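Local coordinates for protein excinuclease ABC, subunit A. (Deinococcus radiodurans, PDB 2VF7) that binds DNA and hydrolyses ATP as a zinc-containing UvrA-family ABC ATPase, probably recognising damaged DNA in excision repair, at residues 37-43 against 447-453; 163-169 against 216-221; 181-185 against 255-261; 438-442 against 763-767. The protein carries 1 engineered substitution. All blocks are in the same frame, centred on the assembly; numbering follows the deposited sequence.

Interaction 1 of 4, residues 37-43 against 447-453; sequences ALVVFTG and ADWLVDV
Val451 is gripped by strand 38-42 through both its backbone N and its backbone O: the N donates to Val40 O (2.9 Å), and the O accepts from Thr42 N (2.8 Å). The same pattern continues outward, with Val40 N on Trp449 O (3.1 Å) and Val453 N on Thr42 O (2.8 Å). Val451 thus bonds to the two residues that flank Phe41, its bridge partner, as in parallel pairing, and the strand axes diverge by only 15°.

The side chain of Asp452 can be followed outward. CB stands 3.8 Å from Thr42 OG1, and CG closes to 3.5 Å of that oxygen. OD2 accepts a hydrogen bond from Thr42 OG1 at 2.6 Å, on its anti side and 18° out of the carboxylate plane. CG lies anti to the backbone N (chi1 -158°), which swings the carboxylate across to the neighbouring strand. OD2 also bonds Thr481 OG1 and OD1 bonds Ser479 OG, so this buried acid has three hydroxyl partners.

On the face holding Val39, Phe41 and Val451, a Val451 CG2 methyl makes an off-centre CH-pi contact with the Phe41 ring, while Val39 CG1 meets the edge of the Trp449 indole. On the opposite face Val40 CG2 presses tightly on Ala447 CB, just before strand 449-453.

Gly43 O accepts from Lys49 NZ, and Val453 lies near ADP-binding Ser47 and Gly48. Strand 38-42 lies between parallel strands 433-437 and 449-453 and leads into the P-loop, as in the P-loop NTPase core of ABC ATPases.

Interaction 2 of 4, residues 163-169 against 216-221; sequences VTEDSMV and RHWILF
Leu220 is the main bump of this contact, and it fills a hollow on the short helix 165-168 and the residue that follows. Its CD2 methyl presses on the aliphatic stem of Glu165, 3.6 Å from CG and 3.8 Å from CB, while CD1 meets Val169 CG1 at 4.0 Å. Met168 closes the hollow more loosely, its SD 4.3 Å from Leu220 CG. The leucine crosses both Glu165 and Val169 at about a right angle.

A second bump is Phe221, which comes in by its rim. Its CE1 faces Val163 O, in the ring plane and 3.6 Å away, and also touches Val163 CG1 at 3.9 Å; CZ points toward the start of the helix, for which Thr164 is the N-cap.

Polar groups close one border. Glu165, with CG anti to the backbone N (chi1 -178°) and an extended chain, reaches over Leu220 to Arg216, whose NE gives a weak, salt-bridged hydrogen bond to OE2 at 3.4 Å. Carboxylate and guanidinium planes are 25° apart, nearly coplanar, and OE2 comes in at the guanidinium edge. OE2 has a further donor in Trp208 NE1, and Arg216 NH1 bonds Leu211 O.

Within the UvrA DNA-binding domain, helix 258-268 packs against both partners: Val163 and Phe221 touch Arg259, Met168 rests on Ala258 and Val262, and the end of helix 213-221 bonds through its backbone to Ala258 and Arg259.

Interaction 3 of 4, residues 181-185 against 255-261; sequences VAAWP and FSSARRH
Two hydrogen bonds, both bent, tie the turn at 181-185 to helix 258-268 and the loop leading into it. Trp184 NE1 donates to Ser256 O at 3.1 Å with an N-H...O angle of 136°, the acceptor lying 16° out of the indole plane. His261 ND1 reaches Ala183 O, also at 3.1 Å, but its angle of 123° makes that bond weak.

The ring contacts differ in approach. Pro185 CD sits over the centre of the imidazole of His261, 3.8 Å from its centroid, a CH-pi contact over the face. Trp184 instead offers its edge, with CZ2 3.8 Å from Phe255 CE1.

Purely apolar contact comes from Val181, whose CG2 meets Ala258 CB at 3.8 Å and also lies over one face of the Trp184 indole. A leucine in place of Trp184 would probably leave Ser256 O without its indole donor and open a gap beside Phe255.

A type I turn presents Val181, Ala183 and Trp184, with Pro185 just after it, and Ser257 caps the facing helix through Arg260 N. Inside the UvrA DNA-binding domain, Gln193 and Leu197 of helix 187-199 pack on Trp184 and Phe255, Ile219 of helix 213-221 touches Trp184, and Met168 of helix 165-168 bears on Ala183 and Ala258.

Interaction 4 of 4, residues 438-442 against 763-767; sequences EHDLD and GLHPA
The imidazole of His439 lies with one face on the backbone of Leu764 and His765: Leu764 O stands 3.5 Å above the ring plane and His765 N 3.6 Å above it, both offset toward the rim. At its edge, in plane, comes His765 CD2. The His765 ring has Pro766 CD on one face and Ala767 CA at its edge. The two imidazoles meet rim to rim, centroids 5.9 Å apart and planes at 81°, so they do not stack. Separately, the His439 ring touches the backbone of its partner, CD2 lying 3.4 Å from His765 CA.

His439 carries CG anti to its carbonyl carbon (chi1 -70°), which directs the ring at 763-765. Its backbone is fixed by Glu438, whose OE2 accepts from His439 N (3.0 Å) and Asp440 N (3.2 Å) from opposite faces of the carboxylate. Within 763-767, His765 ND1 accepts from Ala767 N at 3.1 Å, a capping bond that settles the turn of its ring. Leu441 CG adds an apolar touch on Pro766 CG at 4.3 Å.

Weak hydrogen bonds link His439 ND1 to Glu407 OE1 and NE2 to Lys49 NZ. Replacing His439 by an alanine would probably uncover the Leu764-His765 peptide and leave Glu407 and Lys49 without this imidazole between them.

By position after strand 433-437, beside ADP-binding Lys49, His439 probably corresponds to the switch histidine of the ABC H-loop, while 763-767 resembles the D-loop. If so, the contact joins two ATPase units of the same chain, consistent with a head-to-tail ABC arrangement.

The four contacts form two separate pairs on opposite sides of the chain's centre. Interactions 1 and 4, with centres 12 Å apart, belong to one ADP site: Gly43 O lies 3.5 Å from both His439 NE2 and His765 CD2, and Gly43 and the side chain of His439 each lie about 6 Å from bound ADP. Helix 441-444 is followed, after a short loop, by strand 449-453, joining them along the chain. Interactions 2 and 3, 9 Å apart by centres, share the DNA-binding domain, where Ile219 O and Leu220 O probably accept from Ala258 N and Arg259 N. Centres of interactions 1 and 2 are 64 Å apart and their nearest atoms about 53 Å, so the two pairs do not touch.

Interaction 1 of 4, residues 37-43 against 447-453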
loop_
_atom_site.group_PDB
_atom_site.type_symbol
_atom_site.label_atom_id
_atom_site.label_comp_id
_atom_site.label_asym_id
_atom_site.label_seq_id
_atom_site.Cartn_x
_atom_site.Cartn_y
_atom_site.Cartn_z
ATOM N N ALA A 37 -5.226 22.158 -19.144
ATOM C CA ALA A 37 -4.318 23.009 -19.890
ATOM C C ALA A 37 -2.871 22.623 -19.595
ATOM O O ALA A 37 -2.611 21.935 -18.600
ATOM C CB ALA A 37 -4.582 24.479 -19.557
ATOM N N LEU A 38 -1.956 23.029 -20.484
ATOM C CA LEU A 38 -0.527 22.977 -20.247
ATOM C C LEU A 38 -0.088 24.178 -19.411
ATOM O O LEU A 38 0.026 25.283 -19.937
ATOM C CB LEU A 38 0.248 22.951 -21.577
ATOM C CG LEU A 38 1.787 23.037 -21.532
ATOM C CD1 LEU A 38 2.411 21.817 -20.809
ATOM C CD2 LEU A 38 2.389 23.226 -22.910
ATOM N N VAL A 39 0.153 23.946 -18.118
ATOM C CA VAL A 39 0.598 24.990 -17.194
ATOM C C VAL A 39 2.079 24.796 -16.899
ATOM O O VAL A 39 2.497 23.716 -16.476
ATOM C CB VAL A 39 -0.197 24.998 -15.846
ATOM C CG1 VAL A 39 0.217 26.186 -14.984
ATOM C CG2 VAL A 39 -1.676 25.059 -16.086
ATOM N N VAL A 40 2.869 25.840 -17.131
ATOM C CA VAL A 40 4.318 25.787 -16.900
ATOM C C VAL A 40 4.679 26.659 -15.702
ATOM O O VAL A 40 4.229 27.784 -15.602
ATOM C CB VAL A 40 5.118 26.187 -18.186
ATOM C CG1 VAL A 40 6.600 26.197 -17.933
ATOM C CG2 VAL A 40 4.830 25.209 -19.314
ATOM N N PHE A 41 5.455 26.105 -14.778
ATOM C CA PHE A 41 5.918 26.813 -13.595
ATOM C C PHE A 41 7.351 27.254 -13.842
ATOM O O PHE A 41 8.208 26.423 -14.155
ATOM C CB PHE A 41 5.814 25.909 -12.354
ATOM C CG PHE A 41 4.380 25.533 -11.990
ATOM C CD1 PHE A 41 3.718 26.185 -10.964
ATOM C CD2 PHE A 41 3.692 24.542 -12.702
ATOM C CE1 PHE A 41 2.387 25.849 -10.632
ATOM C CE2 PHE A 41 2.362 24.215 -12.399
ATOM C CZ PHE A 41 1.718 24.865 -11.343
ATOM N N THR A 42 7.606 28.559 -13.729
ATOM C CA THR A 42 8.905 29.124 -14.134
ATOM C C THR A 42 9.554 30.084 -13.127
ATOM O O THR A 42 8.928 30.497 -12.151
ATOM C CB THR A 42 8.844 29.783 -15.536
ATOM O OG1 THR A 42 8.239 31.076 -15.442
ATOM C CG2 THR A 42 8.056 28.920 -16.510
ATOM N N GLY A 43 10.814 30.434 -13.374
ATOM C CA GLY A 43 11.568 31.288 -12.471
ATOM C C GLY A 43 12.915 30.669 -12.130
ATOM O O GLY A 43 13.145 29.501 -12.445
ATOM N N ALA A 447 2.987 27.343 -23.871
ATOM C CA ALA A 447 2.106 26.973 -22.784
ATOM C C ALA A 447 0.806 27.787 -22.766
ATOM O O ALA A 447 0.798 28.954 -23.152
ATOM C CB ALA A 447 2.848 27.109 -21.454
ATOM N N ASP A 448 -0.278 27.156 -22.303
ATOM C CA ASP A 448 -1.585 27.794 -22.185
ATOM C C ASP A 448 -1.555 28.853 -21.074
ATOM O O ASP A 448 -2.148 29.923 -21.204
ATOM C CB ASP A 448 -2.674 26.746 -21.892
ATOM C CG ASP A 448 -2.894 25.754 -23.057
ATOM O OD1 ASP A 448 -2.968 24.521 -22.821
ATOM O OD2 ASP A 448 -3.015 26.205 -24.206
ATOM N N TRP A 449 -0.848 28.544 -19.992
ATOM C CA TRP A 449 -0.798 29.384 -18.802
ATOM C C TRP A 449 0.600 29.245 -18.182
ATOM O O TRP A 449 1.279 28.219 -18.362
ATOM C CB TRP A 449 -1.868 28.889 -17.827
ATOM C CG TRP A 449 -2.178 29.716 -16.592
ATOM C CD1 TRP A 449 -1.604 29.589 -15.363
ATOM C CD2 TRP A 449 -3.210 30.709 -16.445
ATOM N NE1 TRP A 449 -2.174 30.463 -14.474
ATOM C CE2 TRP A 449 -3.174 31.154 -15.109
ATOM C CE3 TRP A 449 -4.146 31.275 -17.320
ATOM C CZ2 TRP A 449 -4.021 32.147 -14.626
ATOM C CZ3 TRP A 449 -4.989 32.266 -16.842
ATOM C CH2 TRP A 449 -4.915 32.697 -15.504
ATOM N N LEU A 450 1.039 30.276 -17.462
ATOM C CA LEU A 450 2.303 30.168 -16.754
ATOM C C LEU A 450 2.319 30.816 -15.380
ATOM O O LEU A 450 1.711 31.845 -15.166
ATOM C CB LEU A 450 3.466 30.635 -17.646
ATOM C CG LEU A 450 4.106 32.001 -17.555
ATOM C CD1 LEU A 450 4.983 32.123 -16.306
ATOM C CD2 LEU A 450 4.934 32.196 -18.812
ATOM N N VAL A 451 3.009 30.175 -14.447
ATOM C CA VAL A 451 3.192 30.693 -13.092
ATOM C C VAL A 451 4.676 31.014 -12.841
ATOM O O VAL A 451 5.502 30.097 -12.731
ATOM C CB VAL A 451 2.713 29.680 -12.036
ATOM C CG1 VAL A 451 2.641 30.332 -10.671
ATOM C CG2 VAL A 451 1.352 29.056 -12.431
ATOM N N ASP A 452 5.001 32.308 -12.756
ATOM C CA ASP A 452 6.387 32.747 -12.524
ATOM C C ASP A 452 6.605 33.060 -11.054
ATOM O O ASP A 452 5.923 33.914 -10.469
ATOM C CB ASP A 452 6.772 33.954 -13.407
ATOM C CG ASP A 452 8.288 34.086 -13.603
ATOM O OD1 ASP A 452 8.845 35.183 -13.330
ATOM O OD2 ASP A 452 8.932 33.099 -14.043
ATOM N N VAL A 453 7.574 32.359 -10.475
ATOM C CA VAL A 453 7.806 32.350 -9.037
ATOM C C VAL A 453 9.076 33.145 -8.636
ATOM O O VAL A 453 10.133 33.022 -9.261
ATOM C CB VAL A 453 7.872 30.886 -8.489
ATOM C CG1 VAL A 453 8.245 30.862 -7.040
ATOM C CG2 VAL A 453 6.543 30.166 -8.668
#

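Interaction 2 of 4, residues 163-169 against 216-221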
loop_
_atom_site.group_PDB
_atom_site.type_symbol
_atom_site.label_atom_id
_atom_site.label_comp_id
_atom_site.label_asym_id
_atom_site.label_seq_id
_atom_site.Cartn_x
_atom_site.Cartn_y
_atom_site.Cartn_z
ATOM N N VAL A 163 30.615 -22.165 -4.705
ATOM C CA VAL A 163 31.402 -21.772 -3.564
ATOM C C VAL A 163 32.398 -22.901 -3.286
ATOM O O VAL A 163 32.078 -24.083 -3.449
ATOM C CB VAL A 163 30.468 -21.443 -2.378
ATOM C CG1 VAL A 163 30.259 -22.633 -1.458
ATOM C CG2 VAL A 163 30.986 -20.264 -1.635
ATOM N N THR A 164 33.626 -22.536 -2.931
ATOM C CA THR A 164 34.680 -23.532 -2.702
ATOM C C THR A 164 35.389 -23.245 -1.396
ATOM O O THR A 164 35.152 -22.214 -0.781
ATOM C CB THR A 164 35.730 -23.545 -3.823
ATOM O OG1 THR A 164 36.178 -22.214 -4.058
ATOM C CG2 THR A 164 35.162 -24.119 -5.104
ATOM N N GLU A 165 36.258 -24.158 -0.972
ATOM C CA GLU A 165 37.065 -23.924 0.212
ATOM C C GLU A 165 38.003 -22.736 0.024
ATOM O O GLU A 165 38.129 -21.921 0.928
ATOM C CB GLU A 165 37.844 -25.169 0.607
ATOM C CG GLU A 165 38.670 -24.978 1.863
ATOM C CD GLU A 165 39.226 -26.267 2.402
ATOM O OE1 GLU A 165 39.143 -27.287 1.689
ATOM O OE2 GLU A 165 39.756 -26.260 3.539
ATOM N N ASP A 166 38.652 -22.645 -1.139
ATOM C CA ASP A 166 39.549 -21.537 -1.440
ATOM C C ASP A 166 38.812 -20.197 -1.494
ATOM O O ASP A 166 39.324 -19.193 -0.993
ATOM C CB ASP A 166 40.315 -21.750 -2.755
ATOM C CG ASP A 166 40.775 -23.196 -2.962
ATOM O OD1 ASP A 166 39.946 -24.140 -2.840
ATOM O OD2 ASP A 166 41.965 -23.392 -3.291
ATOM N N SER A 167 37.621 -20.169 -2.094
ATOM C CA SER A 167 36.861 -18.923 -2.196
ATOM C C SER A 167 36.364 -18.445 -0.827
ATOM O O SER A 167 36.304 -17.243 -0.577
ATOM C CB SER A 167 35.703 -19.044 -3.193
ATOM O OG SER A 167 34.660 -19.877 -2.717
ATOM N N MET A 168 36.064 -19.395 0.059
ATOM C CA MET A 168 35.520 -19.131 1.412
ATOM C C MET A 168 36.536 -19.024 2.532
ATOM O O MET A 168 36.295 -18.352 3.534
ATOM C CB MET A 168 34.562 -20.249 1.790
ATOM C CG MET A 168 33.199 -20.048 1.261
ATOM S SD MET A 168 32.206 -21.510 1.494
ATOM C CE MET A 168 30.671 -20.689 1.262
ATOM N N VAL A 169 37.631 -19.762 2.407
ATOM C CA VAL A 169 38.784 -19.611 3.309
ATOM C C VAL A 169 40.021 -19.247 2.505
ATOM O O VAL A 169 40.756 -20.126 2.016
ATOM C CB VAL A 169 38.953 -20.775 4.371
ATOM C CG1 VAL A 169 37.867 -21.830 4.236
ATOM C CG2 VAL A 169 40.335 -21.368 4.377
ATOM N N ARG A 216 36.411 -30.097 8.031
ATOM C CA ARG A 216 36.489 -28.921 7.156
ATOM C C ARG A 216 35.353 -28.922 6.131
ATOM O O ARG A 216 34.702 -27.904 5.931
ATOM C CB ARG A 216 37.868 -28.748 6.518
ATOM C CG ARG A 216 38.982 -28.697 7.585
ATOM C CD ARG A 216 40.374 -28.384 7.038
ATOM N NE ARG A 216 40.481 -28.790 5.656
ATOM C CZ ARG A 216 41.090 -29.882 5.242
ATOM N NH1 ARG A 216 41.676 -30.690 6.104
ATOM N NH2 ARG A 216 41.107 -30.155 3.957
ATOM N N HIS A 217 35.083 -30.081 5.544
ATOM C CA HIS A 217 33.957 -30.235 4.635
ATOM C C HIS A 217 32.611 -29.889 5.286
ATOM O O HIS A 217 31.840 -29.096 4.734
ATOM C CB HIS A 217 33.919 -31.656 4.077
ATOM C CG HIS A 217 33.113 -31.780 2.823
ATOM N ND1 HIS A 217 31.847 -32.325 2.803
ATOM C CD2 HIS A 217 33.387 -31.414 1.547
ATOM C CE1 HIS A 217 31.376 -32.290 1.570
ATOM N NE2 HIS A 217 32.292 -31.745 0.787
ATOM N N TRP A 218 32.335 -30.480 6.446
ATOM C CA TRP A 218 31.086 -30.242 7.194
ATOM C C TRP A 218 30.824 -28.761 7.458
ATOM O O TRP A 218 29.786 -28.224 7.080
ATOM C CB TRP A 218 31.129 -30.998 8.518
ATOM C CG TRP A 218 29.818 -31.088 9.199
ATOM C CD1 TRP A 218 28.856 -32.024 8.982
ATOM C CD2 TRP A 218 29.315 -30.219 10.219
ATOM N NE1 TRP A 218 27.777 -31.794 9.796
ATOM C CE2 TRP A 218 28.031 -30.694 10.571
ATOM C CE3 TRP A 218 29.823 -29.092 10.877
ATOM C CZ2 TRP A 218 27.238 -30.077 11.541
ATOM C CZ3 TRP A 218 29.033 -28.475 11.847
ATOM C CH2 TRP A 218 27.754 -28.976 12.171
ATOM N N ILE A 219 31.787 -28.103 8.097
ATOM C CA ILE A 219 31.714 -26.680 8.414
ATOM C C ILE A 219 31.320 -25.833 7.201
ATOM O O ILE A 219 30.463 -24.943 7.288
ATOM C CB ILE A 219 33.064 -26.204 9.019
ATOM C CG1 ILE A 219 33.286 -26.909 10.360
ATOM C CG2 ILE A 219 33.116 -24.677 9.163
ATOM C CD1 ILE A 219 34.613 -26.651 10.997
ATOM N N LEU A 220 31.966 -26.133 6.076
ATOM C CA LEU A 220 31.826 -25.387 4.826
ATOM C C LEU A 220 30.596 -25.769 3.989
ATOM O O LEU A 220 29.985 -24.897 3.388
ATOM C CB LEU A 220 33.100 -25.559 4.000
ATOM C CG LEU A 220 34.204 -24.501 3.916
ATOM C CD1 LEU A 220 34.379 -23.616 5.159
ATOM C CD2 LEU A 220 35.517 -25.195 3.562
ATOM N N PHE A 221 30.225 -27.051 3.958
ATOM C CA PHE A 221 29.232 -27.543 2.983
ATOM C C PHE A 221 27.923 -28.205 3.497
ATOM O O PHE A 221 26.968 -28.368 2.714
ATOM C CB PHE A 221 29.906 -28.423 1.919
ATOM C CG PHE A 221 31.009 -27.719 1.161
ATOM C CD1 PHE A 221 30.715 -26.799 0.159
ATOM C CD2 PHE A 221 32.349 -27.974 1.458
ATOM C CE1 PHE A 221 31.742 -26.141 -0.545
ATOM C CE2 PHE A 221 33.386 -27.328 0.761
ATOM C CZ PHE A 221 33.083 -26.404 -0.242
#

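Interaction 3 of 4, residues 181-185 against 255-261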
loop_
_atom_site.group_PDB
_atom_site.type_symbol
_atom_site.label_atom_id
_atom_site.label_comp_id
_atom_site.label_asym_id
_atom_site.label_seq_id
_atom_site.Cartn_x
_atom_site.Cartn_y
_atom_site.Cartn_z
ATOM N N VAL A 181 37.255 -18.750 8.466
ATOM C CA VAL A 181 36.163 -18.784 7.487
ATOM C C VAL A 181 35.517 -17.394 7.308
ATOM O O VAL A 181 34.525 -17.020 7.969
ATOM C CB VAL A 181 35.219 -20.036 7.641
ATOM C CG1 VAL A 181 35.101 -20.497 9.096
ATOM C CG2 VAL A 181 33.884 -19.845 6.943
ATOM N N ALA A 182 36.138 -16.640 6.405
ATOM C CA ALA A 182 35.835 -15.240 6.126
ATOM C C ALA A 182 34.445 -15.013 5.541
ATOM O O ALA A 182 33.859 -13.921 5.703
ATOM C CB ALA A 182 36.897 -14.653 5.206
ATOM N N ALA A 183 33.930 -16.038 4.871
ATOM C CA ALA A 183 32.585 -16.013 4.289
ATOM C C ALA A 183 31.466 -15.912 5.349
ATOM O O ALA A 183 30.304 -15.610 5.034
ATOM C CB ALA A 183 32.394 -17.239 3.425
ATOM N N TRP A 184 31.800 -16.176 6.605
ATOM C CA TRP A 184 30.826 -15.947 7.677
ATOM C C TRP A 184 30.643 -14.439 7.968
ATOM O O TRP A 184 31.530 -13.637 7.668
ATOM C CB TRP A 184 31.209 -16.733 8.935
ATOM C CG TRP A 184 30.556 -18.059 8.997
ATOM C CD1 TRP A 184 29.399 -18.440 8.355
ATOM C CD2 TRP A 184 30.972 -19.191 9.770
ATOM N NE1 TRP A 184 29.087 -19.732 8.669
ATOM C CE2 TRP A 184 30.041 -20.228 9.523
ATOM C CE3 TRP A 184 32.049 -19.439 10.639
ATOM C CZ2 TRP A 184 30.152 -21.492 10.115
ATOM C CZ3 TRP A 184 32.155 -20.688 11.229
ATOM C CH2 TRP A 184 31.216 -21.703 10.958
ATOM N N PRO A 185 29.500 -14.051 8.559
ATOM C CA PRO A 185 29.207 -12.629 8.719
ATOM C C PRO A 185 30.234 -11.892 9.559
ATOM O O PRO A 185 30.933 -12.499 10.369
ATOM C CB PRO A 185 27.852 -12.622 9.434
ATOM C CG PRO A 185 27.279 -13.955 9.203
ATOM C CD PRO A 185 28.418 -14.894 9.110
ATOM N N PHE A 255 23.189 -23.630 13.862
ATOM C CA PHE A 255 24.320 -23.684 12.936
ATOM C C PHE A 255 23.894 -23.341 11.511
ATOM O O PHE A 255 22.799 -23.669 11.082
ATOM C CB PHE A 255 24.984 -25.061 12.964
ATOM C CG PHE A 255 26.231 -25.141 12.137
ATOM C CD1 PHE A 255 27.379 -24.443 12.513
ATOM C CD2 PHE A 255 26.253 -25.899 10.967
ATOM C CE1 PHE A 255 28.543 -24.497 11.728
ATOM C CE2 PHE A 255 27.400 -25.961 10.172
ATOM C CZ PHE A 255 28.554 -25.262 10.555
ATOM N N SER A 256 24.746 -22.622 10.804
ATOM C CA SER A 256 24.597 -22.457 9.376
ATOM C C SER A 256 25.966 -22.605 8.741
ATOM O O SER A 256 26.917 -21.925 9.133
ATOM C CB SER A 256 23.997 -21.111 9.020
ATOM O OG SER A 256 24.722 -20.587 7.926
ATOM N N SER A 257 26.079 -23.507 7.774
ATOM C CA SER A 257 27.365 -23.742 7.115
ATOM C C SER A 257 27.807 -22.502 6.339
ATOM O O SER A 257 27.000 -21.615 6.093
ATOM C CB SER A 257 27.278 -24.946 6.197
ATOM O OG SER A 257 26.366 -24.694 5.153
ATOM N N ALA A 258 29.090 -22.424 5.967
ATOM C CA ALA A 258 29.574 -21.276 5.200
ATOM C C ALA A 258 28.797 -21.117 3.890
ATOM O O ALA A 258 28.417 -20.005 3.526
ATOM C CB ALA A 258 31.069 -21.375 4.937
ATOM N N ARG A 259 28.575 -22.226 3.179
ATOM C CA ARG A 259 27.803 -22.210 1.944
ATOM C C ARG A 259 26.373 -21.687 2.144
ATOM O O ARG A 259 25.955 -20.778 1.447
ATOM C CB ARG A 259 27.801 -23.597 1.314
ATOM C CG ARG A 259 26.978 -23.701 0.051
ATOM C CD ARG A 259 26.549 -25.136 -0.162
ATOM N NE ARG A 259 27.313 -25.766 -1.226
ATOM C CZ ARG A 259 27.292 -27.070 -1.513
ATOM N NH1 ARG A 259 26.548 -27.913 -0.791
ATOM N NH2 ARG A 259 28.028 -27.536 -2.531
ATOM N N ARG A 260 25.642 -22.259 3.098
ATOM C CA ARG A 260 24.283 -21.842 3.432
ATOM C C ARG A 260 24.175 -20.321 3.630
ATOM O O ARG A 260 23.315 -19.649 3.031
ATOM C CB ARG A 260 23.839 -22.580 4.690
ATOM C CG ARG A 260 22.454 -22.218 5.229
ATOM C CD ARG A 260 21.791 -23.444 5.827
ATOM N NE ARG A 260 20.501 -23.574 5.173
ATOM C CZ ARG A 260 19.853 -24.706 4.941
ATOM N NH1 ARG A 260 20.342 -25.884 5.300
ATOM N NH2 ARG A 260 18.687 -24.638 4.334
ATOM N N HIS A 261 25.054 -19.774 4.461
ATOM C CA HIS A 261 25.061 -18.346 4.712
ATOM C C HIS A 261 25.320 -17.524 3.473
ATOM O O HIS A 261 24.702 -16.485 3.287
ATOM C CB HIS A 261 26.116 -17.957 5.744
ATOM C CG HIS A 261 26.229 -16.476 5.908
ATOM N ND1 HIS A 261 27.193 -15.729 5.263
ATOM C CD2 HIS A 261 25.438 -15.591 6.569
ATOM C CE1 HIS A 261 27.009 -14.452 5.547
ATOM N NE2 HIS A 261 25.956 -14.342 6.340
#

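Interaction 4 of 4, residues 438-442 against 763-767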
loop_
_atom_site.group_PDB
_atom_site.type_symbol
_atom_site.label_atom_id
_atom_site.label_comp_id
_atom_site.label_asym_id
_atom_site.label_seq_id
_atom_site.Cartn_x
_atom_site.Cartn_y
_atom_site.Cartn_z
ATOM N N GLU A 438 9.621 23.945 -15.982
ATOM C CA GLU A 438 10.457 24.003 -17.163
ATOM C C GLU A 438 11.301 25.279 -17.187
ATOM O O GLU A 438 10.897 26.332 -16.665
ATOM C CB GLU A 438 9.578 23.916 -18.426
ATOM C CG GLU A 438 10.332 23.740 -19.728
ATOM C CD GLU A 438 11.256 22.525 -19.741
ATOM O OE1 GLU A 438 10.762 21.408 -20.027
ATOM O OE2 GLU A 438 12.482 22.681 -19.493
ATOM N N HIS A 439 12.480 25.165 -17.797
ATOM C CA HIS A 439 13.342 26.313 -18.091
ATOM C C HIS A 439 13.428 26.631 -19.581
ATOM O O HIS A 439 13.746 27.756 -19.958
ATOM C CB HIS A 439 14.734 26.084 -17.513
ATOM C CG HIS A 439 14.762 26.137 -16.025
ATOM N ND1 HIS A 439 14.947 25.016 -15.246
ATOM C CD2 HIS A 439 14.590 27.171 -15.167
ATOM C CE1 HIS A 439 14.919 25.362 -13.971
ATOM N NE2 HIS A 439 14.691 26.663 -13.896
ATOM N N ASP A 440 13.150 25.634 -20.419
ATOM C CA ASP A 440 13.182 25.794 -21.880
ATOM C C ASP A 440 12.223 26.880 -22.335
ATOM O O ASP A 440 11.020 26.785 -22.104
ATOM C CB ASP A 440 12.815 24.478 -22.565
ATOM C CG ASP A 440 13.312 24.400 -23.994
ATOM O OD1 ASP A 440 13.223 25.401 -24.724
ATOM O OD2 ASP A 440 13.800 23.327 -24.406
ATOM N N LEU A 441 12.765 27.907 -22.983
ATOM C CA LEU A 441 11.986 29.043 -23.467
ATOM C C LEU A 441 11.048 28.666 -24.616
ATOM O O LEU A 441 10.015 29.293 -24.814
ATOM C CB LEU A 441 12.925 30.175 -23.900
ATOM C CG LEU A 441 13.787 30.871 -22.837
ATOM C CD1 LEU A 441 14.705 31.885 -23.515
ATOM C CD2 LEU A 441 12.957 31.534 -21.734
ATOM N N ASP A 442 11.428 27.644 -25.373
ATOM C CA ASP A 442 10.585 27.084 -26.429
ATOM C C ASP A 442 9.297 26.432 -25.914
ATOM O O ASP A 442 8.278 26.478 -26.607
ATOM C CB ASP A 442 11.373 26.069 -27.257
ATOM C CG ASP A 442 11.965 26.680 -28.501
ATOM O OD1 ASP A 442 11.188 26.935 -29.446
ATOM O OD2 ASP A 442 13.196 26.899 -28.532
ATOM N N GLY A 763 18.790 21.951 -14.511
ATOM C CA GLY A 763 17.973 22.648 -13.521
ATOM C C GLY A 763 18.308 24.112 -13.357
ATOM O O GLY A 763 18.003 24.707 -12.332
ATOM N N LEU A 764 18.936 24.704 -14.368
ATOM C CA LEU A 764 19.309 26.109 -14.317
ATOM C C LEU A 764 18.466 26.979 -15.235
ATOM O O LEU A 764 18.171 26.615 -16.379
ATOM C CB LEU A 764 20.807 26.293 -14.615
ATOM C CG LEU A 764 21.793 26.534 -13.455
ATOM C CD1 LEU A 764 21.706 25.460 -12.410
ATOM C CD2 LEU A 764 23.224 26.650 -13.955
ATOM N N HIS A 765 18.082 28.136 -14.708
ATOM C CA HIS A 765 17.365 29.146 -15.459
ATOM C C HIS A 765 18.319 29.825 -16.473
ATOM O O HIS A 765 19.527 29.889 -16.231
ATOM C CB HIS A 765 16.756 30.135 -14.466
ATOM C CG HIS A 765 15.811 31.112 -15.082
ATOM N ND1 HIS A 765 16.207 32.360 -15.514
ATOM C CD2 HIS A 765 14.489 31.030 -15.343
ATOM C CE1 HIS A 765 15.170 33.004 -16.015
ATOM N NE2 HIS A 765 14.115 32.217 -15.923
ATOM N N PRO A 766 17.802 30.289 -17.640
ATOM C CA PRO A 766 18.680 31.066 -18.526
ATOM C C PRO A 766 19.513 32.140 -17.809
ATOM O O PRO A 766 20.629 32.402 -18.224
ATOM C CB PRO A 766 17.688 31.701 -19.510
ATOM C CG PRO A 766 16.604 30.697 -19.603
ATOM C CD PRO A 766 16.468 30.089 -18.248
ATOM N N ALA A 767 18.969 32.745 -16.750
ATOM C CA ALA A 767 19.676 33.769 -15.985
ATOM C C ALA A 767 20.769 33.178 -15.096
ATOM O O ALA A 767 21.780 33.834 -14.842
ATOM C CB ALA A 767 18.706 34.589 -15.151
#